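Omega-class glutathione S-transferase (Bombyx mori, PDB 3WD6) binds glutathione and, as an omega-class member of the GST superfamily, probably acts as a glutathione transferase and glutathione-dependent dehydroascorbate reductase. Local coordinates at residues Tyr224-Pro227 and Leu228-Ala232; Ile81-Ala84 and Glu85-Ile89; Leu46-Ala50 and Lys51-Tyr55; Gly166-Leu170 and Asp171-Pro175. One frame throughout, in Å; residues are numbered along the deposited sequence.

Contact 1: residues Tyr224-Pro227 and Leu228-Ala232; sequences YLIP and LEILA
The carbonyl of P227 opens the helix 228-240: its oxygen accepts the N-H of L231 at 3.1 Å. P227 is the N-cap residue, so this is the first i to i+4 bond of the helix. The same P227 O receives a second, weak bond from I230 N at 2.9 Å, where the N-H is bent to 121°; one sound bond and one weak one thus hold the cap carbonyl. Apolar contacts surround the cap. In I226, a chi1 of -58° sets CG1 beside the backbone N and turns CG2 away from it, toward L231, whose CB it reaches at 3.7 Å, the two side chains crossing at about a right angle. I226 CG2 also meets I230 CG2 at 4.1 Å. In addition, P227 CB meets I230 CG1 at 3.9 Å. Outside the turn, E187 accepts the backbone N-H of I226, while the side chain of I226 rests on R36 and Y37, joining the helix start to the thioredoxin-like domain. E229 bends at chi2, which folds its carboxylate back until OE1 lies 3.7 Å from P227 CB.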
loop_
_atom_site.group_PDB
_atom_site.type_symbol
_atom_site.label_atom_id
_atom_site.label_comp_id
_atom_site.label_asym_id
_atom_site.label_seq_id
_atom_site.Cartn_x
_atom_site.Cartn_y
_atom_site.Cartn_z
ATOM N N TYR A 224 -5.169 -2.171 -9.906
ATOM C CA TYR A 224 -5.610 -1.440 -8.717
ATOM C C TYR A 224 -5.181 0.041 -8.735
ATOM O O TYR A 224 -5.472 0.780 -7.799
ATOM C CB TYR A 224 -5.082 -2.126 -7.433
ATOM C CG TYR A 224 -5.717 -1.665 -6.126
ATOM C CD1 TYR A 224 -7.085 -1.812 -5.905
ATOM C CD2 TYR A 224 -4.942 -1.116 -5.094
ATOM C CE1 TYR A 224 -7.689 -1.405 -4.689
ATOM C CE2 TYR A 224 -5.534 -0.708 -3.859
ATOM C CZ TYR A 224 -6.915 -0.859 -3.680
ATOM O OH TYR A 224 -7.535 -0.464 -2.506
ATOM N N LEU A 225 -4.464 0.465 -9.774
ATOM C CA LEU A 225 -4.001 1.861 -9.856
ATOM C C LEU A 225 -5.127 2.879 -9.625
ATOM O O LEU A 225 -6.263 2.696 -10.094
ATOM C CB LEU A 225 -3.387 2.151 -11.222
ATOM C CG LEU A 225 -1.947 1.679 -11.395
ATOM C CD1 LEU A 225 -1.466 2.034 -12.827
ATOM C CD2 LEU A 225 -1.036 2.296 -10.309
ATOM N N ILE A 226 -4.805 3.948 -8.907
ATOM C CA ILE A 226 -5.702 5.081 -8.808
ATOM C C ILE A 226 -5.295 6.118 -9.870
ATOM O O ILE A 226 -4.151 6.608 -9.850
ATOM C CB ILE A 226 -5.617 5.688 -7.409
ATOM C CG1 ILE A 226 -5.973 4.608 -6.377
ATOM C CG2 ILE A 226 -6.519 6.935 -7.277
ATOM C CD1 ILE A 226 -5.814 5.050 -4.919
ATOM N N PRO A 227 -6.212 6.452 -10.812
ATOM C CA PRO A 227 -5.849 7.494 -11.792
ATOM C C PRO A 227 -5.334 8.747 -11.062
ATOM O O PRO A 227 -5.960 9.188 -10.075
ATOM C CB PRO A 227 -7.173 7.789 -12.507
ATOM C CG PRO A 227 -7.980 6.535 -12.351
ATOM C CD PRO A 227 -7.611 6.005 -10.974
ATOM N N LEU A 228 -4.207 9.300 -11.512
ATOM C CA LEU A 228 -3.511 10.338 -10.742
ATOM C C LEU A 228 -4.325 11.611 -10.450
ATOM O O LEU A 228 -4.142 12.249 -9.398
ATOM C CB LEU A 228 -2.167 10.682 -11.393
ATOM C CG LEU A 228 -1.060 9.688 -11.031
ATOM C CD1 LEU A 228 0.180 9.903 -11.878
ATOM C CD2 LEU A 228 -0.729 9.787 -9.536
ATOM N N GLU A 229 -5.215 11.988 -11.364
ATOM C CA GLU A 229 -6.035 13.163 -11.119
ATOM C C GLU A 229 -7.025 12.865 -10.000
ATOM O O GLU A 229 -7.362 13.745 -9.210
ATOM C CB GLU A 229 -6.769 13.616 -12.388
ATOM C CG GLU A 229 -7.917 12.709 -12.819
ATOM C CD GLU A 229 -7.446 11.511 -13.623
ATOM O OE1 GLU A 229 -6.221 11.204 -13.595
ATOM O OE2 GLU A 229 -8.311 10.874 -14.278
ATOM N N ILE A 230 -7.481 11.621 -9.911
ATOM C CA ILE A 230 -8.360 11.241 -8.806
ATOM C C ILE A 230 -7.625 11.251 -7.472
ATOM O O ILE A 230 -8.172 11.667 -6.436
ATOM C CB ILE A 230 -8.940 9.834 -8.994
ATOM C CG1 ILE A 230 -9.764 9.759 -10.292
ATOM C CG2 ILE A 230 -9.740 9.433 -7.747
ATOM C CD1 ILE A 230 -10.966 10.687 -10.293
ATOM N N LEU A 231 -6.384 10.768 -7.488
ATOM C CA LEU A 231 -5.621 10.671 -6.253
ATOM C C LEU A 231 -5.293 12.076 -5.743
ATOM O O LEU A 231 -5.409 12.356 -4.553
ATOM C CB LEU A 231 -4.359 9.826 -6.471
ATOM C CG LEU A 231 -3.471 9.538 -5.256
ATOM C CD1 LEU A 231 -4.244 8.836 -4.141
ATOM C CD2 LEU A 231 -2.244 8.719 -5.669
ATOM N N ALA A 232 -4.894 12.959 -6.659
ATOM C CA ALA A 232 -4.660 14.358 -6.318
ATOM C C ALA A 232 -5.919 15.015 -5.761
ATOM O O ALA A 232 -5.835 15.757 -4.783
ATOM C CB ALA A 232 -4.143 15.135 -7.522
#

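Contact 2: residues Ile81-Ala84 and Glu85-Ile89; sequences IEIA and EDVTI
I81 and I89 face each other as an antiparallel hydrogen-bonded pair, I81 N to I89 O at 2.7 Å and I89 N to I81 O at 2.8 Å; E82 and T88 form the next, non-hydrogen-bonded pair, and a one-residue shift before A84 and V87 marks a beta bulge. At the bulge I83 N bonds V87 O at 2.9 Å, and V87 N closes the type II turn on A84 O at 2.9 Å. E82 carries the polar part: with CG anti to the backbone N (chi1 -175°) and the chain extended beyond it, OE1 reaches the turn and takes D86 N at 3.0 Å on its anti lone pair. The acids of E82 and D86 come within 4.2 Å (OE1 to OD1), a closeness that K72 probably offsets by bridging both, while Y33 holds OE2 of E82. T88 lays CG2 against E82 CG at 3.8 Å. On the other face CG1 of I81 rests on CB of I89. At the corner, I83 CG1 meets V87 CG1 at 3.8 Å. The whole is a bulged beta hairpin, strands 80-82 and 87-90, at the edge of the thioredoxin-like sheet of the GST N-terminal domain.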
loop_
_atom_site.group_PDB
_atom_site.type_symbol
_atom_site.label_atom_id
_atom_site.label_comp_id
_atom_site.label_asym_id
_atom_site.label_seq_id
_atom_site.Cartn_x
_atom_site.Cartn_y
_atom_site.Cartn_z
ATOM N N ILE A 81 -7.993 -8.963 7.093
ATOM C CA ILE A 81 -8.581 -10.047 6.322
ATOM C C ILE A 81 -9.434 -10.966 7.215
ATOM O O ILE A 81 -9.138 -11.156 8.406
ATOM C CB ILE A 81 -7.515 -10.875 5.530
ATOM C CG1 ILE A 81 -6.630 -11.683 6.483
ATOM C CG2 ILE A 81 -6.671 -9.963 4.652
ATOM C CD1 ILE A 81 -5.540 -12.500 5.764
ATOM N N GLU A 82 -10.486 -11.532 6.635
ATOM C CA GLU A 82 -11.348 -12.474 7.340
ATOM C C GLU A 82 -11.237 -13.790 6.580
ATOM O O GLU A 82 -11.679 -13.889 5.426
ATOM C CB GLU A 82 -12.800 -11.971 7.364
ATOM C CG GLU A 82 -13.767 -12.831 8.193
ATOM C CD GLU A 82 -15.040 -12.055 8.618
ATOM O OE1 GLU A 82 -15.759 -12.498 9.548
ATOM O OE2 GLU A 82 -15.320 -10.992 8.020
ATOM N N ILE A 83 -10.639 -14.802 7.208
ATOM C CA ILE A 83 -10.302 -16.024 6.470
ATOM C C ILE A 83 -11.370 -17.102 6.663
ATOM O O ILE A 83 -11.385 -18.126 5.950
ATOM C CB ILE A 83 -8.904 -16.548 6.849
ATOM C CG1 ILE A 83 -8.806 -16.763 8.367
ATOM C CG2 ILE A 83 -7.833 -15.551 6.400
ATOM C CD1 ILE A 83 -7.475 -17.313 8.814
ATOM N N ALA A 84 -12.259 -16.840 7.626
ATOM C CA ALA A 84 -13.369 -17.716 7.988
ATOM C C ALA A 84 -14.291 -16.886 8.875
ATOM O O ALA A 84 -13.878 -15.809 9.350
ATOM C CB ALA A 84 -12.852 -18.929 8.741
ATOM N N GLU A 85 -15.519 -17.349 9.118
ATOM C CA GLU A 85 -16.451 -16.498 9.861
ATOM C C GLU A 85 -15.897 -16.119 11.247
ATOM O O GLU A 85 -15.531 -16.985 12.043
ATOM C CB GLU A 85 -17.844 -17.114 9.989
ATOM C CG GLU A 85 -18.897 -16.054 10.375
ATOM C CD GLU A 85 -20.318 -16.598 10.497
ATOM O OE1 GLU A 85 -20.515 -17.841 10.489
ATOM O OE2 GLU A 85 -21.246 -15.766 10.609
ATOM N N ASP A 86 -15.825 -14.819 11.513
ATOM C CA ASP A 86 -15.332 -14.313 12.787
ATOM C C ASP A 86 -13.889 -14.728 13.075
ATOM O O ASP A 86 -13.482 -14.807 14.248
ATOM C CB ASP A 86 -16.246 -14.740 13.945
ATOM C CG ASP A 86 -17.689 -14.274 13.761
ATOM O OD1 ASP A 86 -17.901 -13.219 13.117
ATOM O OD2 ASP A 86 -18.615 -14.970 14.253
ATOM N N VAL A 87 -13.115 -14.990 12.021
ATOM C CA VAL A 87 -11.680 -15.241 12.179
ATOM C C VAL A 87 -10.891 -14.284 11.273
ATOM O O VAL A 87 -10.903 -14.408 10.025
ATOM C CB VAL A 87 -11.316 -16.724 11.911
ATOM C CG1 VAL A 87 -9.806 -16.946 12.041
ATOM C CG2 VAL A 87 -12.090 -17.644 12.871
ATOM N N THR A 88 -10.226 -13.316 11.904
ATOM C CA THR A 88 -9.615 -12.237 11.158
ATOM C C THR A 88 -8.178 -11.983 11.553
ATOM O O THR A 88 -7.770 -12.251 12.697
ATOM C CB THR A 88 -10.372 -10.926 11.352
ATOM O OG1 THR A 88 -10.299 -10.554 12.735
ATOM C CG2 THR A 88 -11.834 -11.069 10.886
ATOM N N ILE A 89 -7.429 -11.439 10.595
ATOM C CA ILE A 89 -6.056 -11.001 10.816
ATOM C C ILE A 89 -5.984 -9.527 10.422
ATOM O O ILE A 89 -6.619 -9.107 9.443
ATOM C CB ILE A 89 -5.087 -11.786 9.907
ATOM C CG1 ILE A 89 -5.187 -13.278 10.190
ATOM C CG2 ILE A 89 -3.656 -11.314 10.113
ATOM C CD1 ILE A 89 -4.540 -13.650 11.482
#

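Contact 3: residues Leu46-Ala50 and Lys51-Tyr55. With EDO (1,2-ethanediol), chain H.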
loop_
_atom_site.group_PDB
_atom_site.type_symbol
_atom_site.label_atom_id
_atom_site.label_comp_id
_atom_site.label_asym_id
_atom_site.label_seq_id
_atom_site.Cartn_x
_atom_site.Cartn_y
_atom_site.Cartn_z
ATOM N N LEU A 46 -2.320 -5.961 -3.187
ATOM C CA LEU A 46 -1.238 -6.317 -4.100
ATOM C C LEU A 46 -0.900 -7.789 -3.938
ATOM O O LEU A 46 -0.838 -8.534 -4.913
ATOM C CB LEU A 46 0.023 -5.475 -3.829
ATOM C CG LEU A 46 -0.117 -3.976 -4.112
ATOM C CD1 LEU A 46 1.136 -3.245 -3.691
ATOM C CD2 LEU A 46 -0.447 -3.721 -5.604
ATOM N N ALA A 47 -0.687 -8.198 -2.690
ATOM C CA ALA A 47 -0.323 -9.568 -2.408
ATOM C C ALA A 47 -1.390 -10.501 -2.970
ATOM O O ALA A 47 -1.081 -11.436 -3.739
ATOM C CB ALA A 47 -0.126 -9.776 -0.893
ATOM N N LEU A 48 -2.645 -10.246 -2.610
ATOM C CA LEU A 48 -3.743 -11.087 -3.094
ATOM C C LEU A 48 -3.798 -11.109 -4.625
ATOM O O LEU A 48 -4.002 -12.181 -5.230
ATOM C CB LEU A 48 -5.077 -10.624 -2.524
ATOM C CG LEU A 48 -5.261 -10.795 -1.019
ATOM C CD1 LEU A 48 -6.444 -9.971 -0.572
ATOM C CD2 LEU A 48 -5.480 -12.245 -0.666
ATOM N N ASN A 49 -3.618 -9.944 -5.256
ATOM C CA ASN A 49 -3.588 -9.902 -6.722
ATOM C C ASN A 49 -2.464 -10.740 -7.306
ATOM O O ASN A 49 -2.690 -11.576 -8.178
ATOM C CB ASN A 49 -3.454 -8.469 -7.239
ATOM C CG ASN A 49 -4.706 -7.635 -6.999
ATOM O OD1 ASN A 49 -5.709 -8.125 -6.459
ATOM N ND2 ASN A 49 -4.649 -6.360 -7.396
ATOM N N ALA A 50 -1.245 -10.506 -6.833
ATOM C CA ALA A 50 -0.083 -11.161 -7.415
ATOM C C ALA A 50 -0.193 -12.690 -7.299
ATOM O O ALA A 50 0.218 -13.440 -8.220
ATOM C CB ALA A 50 1.200 -10.650 -6.758
ATOM N N LYS A 51 -0.760 -13.148 -6.175
ATOM C CA LYS A 51 -0.866 -14.585 -5.891
ATOM C C LYS A 51 -2.128 -15.183 -6.508
ATOM O O LYS A 51 -2.329 -16.401 -6.494
ATOM C CB LYS A 51 -0.807 -14.864 -4.368
ATOM C CG LYS A 51 0.511 -14.421 -3.705
ATOM C CD LYS A 51 0.479 -14.607 -2.176
ATOM C CE LYS A 51 0.766 -16.033 -1.740
ATOM N NZ LYS A 51 2.111 -16.537 -2.214
ATOM N N GLN A 52 -2.973 -14.320 -7.060
ATOM C CA GLN A 52 -4.195 -14.770 -7.726
ATOM C C GLN A 52 -5.124 -15.509 -6.775
ATOM O O GLN A 52 -5.778 -16.479 -7.166
ATOM C CB GLN A 52 -3.856 -15.684 -8.900
ATOM C CG GLN A 52 -2.737 -15.144 -9.771
ATOM C CD GLN A 52 -3.187 -14.867 -11.185
ATOM O OE1 GLN A 52 -2.699 -15.488 -12.134
ATOM N NE2 GLN A 52 -4.129 -13.929 -11.341
ATOM N N ILE A 53 -5.158 -15.060 -5.523
ATOM C CA ILE A 53 -6.105 -15.561 -4.541
ATOM C C ILE A 53 -7.457 -14.882 -4.743
ATOM O O ILE A 53 -7.543 -13.645 -4.795
ATOM C CB ILE A 53 -5.605 -15.243 -3.135
ATOM C CG1 ILE A 53 -4.368 -16.103 -2.824
ATOM C CG2 ILE A 53 -6.716 -15.445 -2.096
ATOM C CD1 ILE A 53 -3.343 -15.419 -1.879
ATOM N N ASP A 54 -8.519 -15.675 -4.871
ATOM C CA ASP A 54 -9.860 -15.089 -4.968
ATOM C C ASP A 54 -10.239 -14.429 -3.634
ATOM O O ASP A 54 -9.965 -14.969 -2.553
ATOM C CB ASP A 54 -10.914 -16.118 -5.376
ATOM C CG ASP A 54 -12.222 -15.462 -5.819
ATOM O OD1 ASP A 54 -12.167 -14.509 -6.627
ATOM O OD2 ASP A 54 -13.306 -15.872 -5.338
ATOM N N TYR A 55 -10.831 -13.242 -3.714
ATOM C CA TYR A 55 -11.259 -12.544 -2.516
ATOM C C TYR A 55 -12.318 -11.512 -2.852
ATOM O O TYR A 55 -12.662 -11.306 -4.028
ATOM C CB TYR A 55 -10.073 -11.885 -1.796
ATOM C CG TYR A 55 -9.439 -10.738 -2.554
ATOM C CD1 TYR A 55 -8.577 -10.977 -3.620
ATOM C CD2 TYR A 55 -9.685 -9.410 -2.190
ATOM C CE1 TYR A 55 -7.973 -9.933 -4.308
ATOM C CE2 TYR A 55 -9.092 -8.353 -2.875
ATOM C CZ TYR A 55 -8.232 -8.621 -3.938
ATOM O OH TYR A 55 -7.634 -7.589 -4.645
HETATM C C1 EDO H . -6.760 -11.600 -8.351
HETATM O O1 EDO H . -6.481 -12.162 -7.046
HETATM C C2 EDO H . -7.914 -10.589 -8.277
HETATM O O2 EDO H . -7.740 -9.518 -9.224
#
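Y55 folds back on the Schellman-capped end of the helix 39-51 and is held there by L48 and N49. A methyl, L48 CD1, sits over the centre of the Y55 ring, 3.6 Å from the centroid and 10° off the normal, a CH-pi contact; L48 CB approaches the same ring at CE1, 3.5 Å away. The Y55 hydroxyl donates to N49 OD1 at 2.7 Å, the donor tilted from the amide carbonyl plane and the amide turned 34° from the ring. With CG of Y55 between the backbone N and carbonyl carbon (chi1 68°), the ring is turned back toward the helix. The other methyl of L48, CD2, packs on I53 CG2 at 3.7 Å, so its two branches serve two different residues. The chain leaves the helix through the Schellman motif: Q52 has positive phi, and I53 N returns to L48 O at 3.1 Å and Q52 N to N49 O at 3.0 Å, the two bonds of the motif. K51 N still makes the helical bond to A47 O. In the next shell, A220 accepts from N49 ND2, fixing the rotation of the amide that receives Y55, and V32 of the strand 31-34 touches both L48 and Y55. K51 sends its amine away to D100 and the carbonyls of Y103, K105 and R106. An ethanediol, probably from the crystallisation liquor and also hydrogen-bonded to Q223 OE1, lies at the ring edge of Y55, its O1 2.9 Å from I53 O.

Contact 4: residues Gly166-Leu170 and Asp171-Pro175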
loop_
_atom_site.group_PDB
_atom_site.type_symbol
_atom_site.label_atom_id
_atom_site.label_comp_id
_atom_site.label_asym_id
_atom_site.label_seq_id
_atom_site.Cartn_x
_atom_site.Cartn_y
_atom_site.Cartn_z
ATOM N N GLY A 166 20.891 -6.055 -9.181
ATOM C CA GLY A 166 21.002 -6.085 -10.625
ATOM C C GLY A 166 19.772 -6.581 -11.365
ATOM O O GLY A 166 19.806 -6.745 -12.591
ATOM N N THR A 167 18.679 -6.828 -10.649
ATOM C CA THR A 167 17.493 -7.351 -11.326
ATOM C C THR A 167 16.479 -6.252 -11.652
ATOM O O THR A 167 16.668 -5.082 -11.281
ATOM C CB THR A 167 16.855 -8.560 -10.583
ATOM O OG1 THR A 167 16.531 -8.197 -9.240
ATOM C CG2 THR A 167 17.834 -9.749 -10.548
ATOM N N VAL A 168 15.418 -6.620 -12.361
ATOM C CA VAL A 168 14.396 -5.651 -12.728
ATOM C C VAL A 168 13.728 -5.144 -11.460
ATOM O O VAL A 168 13.488 -3.932 -11.303
ATOM C CB VAL A 168 13.338 -6.277 -13.671
ATOM C CG1 VAL A 168 12.193 -5.287 -13.970
ATOM C CG2 VAL A 168 14.009 -6.767 -14.965
ATOM N N PHE A 169 13.434 -6.079 -10.559
ATOM C CA PHE A 169 12.731 -5.771 -9.321
ATOM C C PHE A 169 13.563 -6.193 -8.118
ATOM O O PHE A 169 14.480 -7.017 -8.235
ATOM C CB PHE A 169 11.377 -6.491 -9.279
ATOM C CG PHE A 169 10.442 -6.095 -10.393
ATOM C CD1 PHE A 169 9.913 -4.812 -10.444
ATOM C CD2 PHE A 169 10.083 -7.011 -11.391
ATOM C CE1 PHE A 169 9.048 -4.433 -11.474
ATOM C CE2 PHE A 169 9.207 -6.639 -12.428
ATOM C CZ PHE A 169 8.688 -5.344 -12.467
ATOM N N LEU A 170 13.239 -5.638 -6.958
ATOM C CA LEU A 170 13.957 -6.007 -5.753
ATOM C C LEU A 170 13.967 -7.529 -5.564
ATOM O O LEU A 170 14.988 -8.119 -5.194
ATOM C CB LEU A 170 13.337 -5.319 -4.547
ATOM C CG LEU A 170 13.561 -3.804 -4.493
ATOM C CD1 LEU A 170 12.629 -3.131 -3.431
ATOM C CD2 LEU A 170 15.043 -3.464 -4.254
ATOM N N ASP A 171 12.846 -8.180 -5.835
ATOM C CA ASP A 171 12.771 -9.616 -5.580
ATOM C C ASP A 171 13.119 -10.517 -6.774
ATOM O O ASP A 171 13.084 -11.745 -6.644
ATOM C CB ASP A 171 11.418 -9.990 -4.956
ATOM C CG ASP A 171 11.351 -9.626 -3.479
ATOM O OD1 ASP A 171 12.242 -10.084 -2.726
ATOM O OD2 ASP A 171 10.445 -8.854 -3.069
ATOM N N GLY A 172 13.502 -9.920 -7.902
ATOM C CA GLY A 172 13.960 -10.696 -9.049
ATOM C C GLY A 172 13.428 -10.147 -10.362
ATOM O O GLY A 172 13.430 -8.921 -10.558
ATOM N N SER A 173 12.961 -11.024 -11.257
ATOM C CA SER A 173 12.345 -10.535 -12.498
ATOM C C SER A 173 10.855 -10.276 -12.316
ATOM O O SER A 173 10.286 -9.476 -13.059
ATOM C CB SER A 173 12.628 -11.427 -13.724
ATOM O OG SER A 173 13.455 -10.753 -14.693
ATOM N N GLU A 174 10.246 -10.918 -11.314
ATOM C CA GLU A 174 8.892 -10.582 -10.844
ATOM C C GLU A 174 8.956 -9.792 -9.515
ATOM O O GLU A 174 9.773 -10.120 -8.620
ATOM C CB GLU A 174 8.134 -11.865 -10.512
ATOM C CG GLU A 174 7.305 -12.464 -11.578
ATOM C CD GLU A 174 6.792 -13.805 -11.141
ATOM O OE1 GLU A 174 7.372 -14.365 -10.178
ATOM O OE2 GLU A 174 5.806 -14.298 -11.735
ATOM N N PRO A 175 8.044 -8.817 -9.332
ATOM C CA PRO A 175 8.024 -8.136 -8.024
ATOM C C PRO A 175 7.659 -9.118 -6.907
ATOM O O PRO A 175 6.853 -10.032 -7.110
ATOM C CB PRO A 175 6.887 -7.103 -8.158
ATOM C CG PRO A 175 6.432 -7.151 -9.608
ATOM C CD PRO A 175 6.852 -8.504 -10.142
#
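The F169 ring is sandwiched between two aliphatic groups: V168 CG1 lies over the centre of one face and P175 CG over the opposite one, the latter 3.9 Å from the centroid and 6° off the normal, a CH-pi contact. P175 lies alongside F169, and CD of the proline comes to 3.8 Å from F169 CD2. At the ring edge, near its plane, stands the carbonyl oxygen of S173, close to CD2 and CE2. With CG of F169 anti to its carbonyl carbon (chi1 -61°), the ring extends alongside the returning chain. The backbone beneath is a type I beta turn from F169 to G172, closed by a single antiparallel bridge: F169 N to G172 O at 2.8 Å and G172 N to F169 O at 3.1 Å. T167 OG1 also donates to F169 O, at 2.6 Å and in the carbonyl plane, so this oxygen is gripped by two donors from different directions. G172 takes a positive phi of 139°, a region open chiefly to glycine. This turn links the helices 145-165 and 177-189 of the C-terminal domain. D179 accepts the N-H groups of L170 and D171, and D171 OD2 accepts from A178 N at the start of the helix 177-189. Y211 and M215 of the helix 206-216 touch F169.

Along the chain the order is contact 3, contact 2, contact 4, contact 1, with no overlap in sequence. Contacts 2 and 3 both belong to the glutathione-binding N-terminal domain, their centres about 16 Å apart: one is the hairpin at the sheet edge, the other the end of the helix 39-51. Contact 4 lies in the helical C-terminal domain, about 32 Å from contact 2 between centres. Contact 1, near the C-terminal end of the chain, touches contact 3 through Y224 CB and N49 ND2, 4.3 Å apart. Residues 224-232 thus bring the last helix, 228-240, back against the N-terminal domain, with I226 about 9 Å from C38 of the glutathione site between side chains.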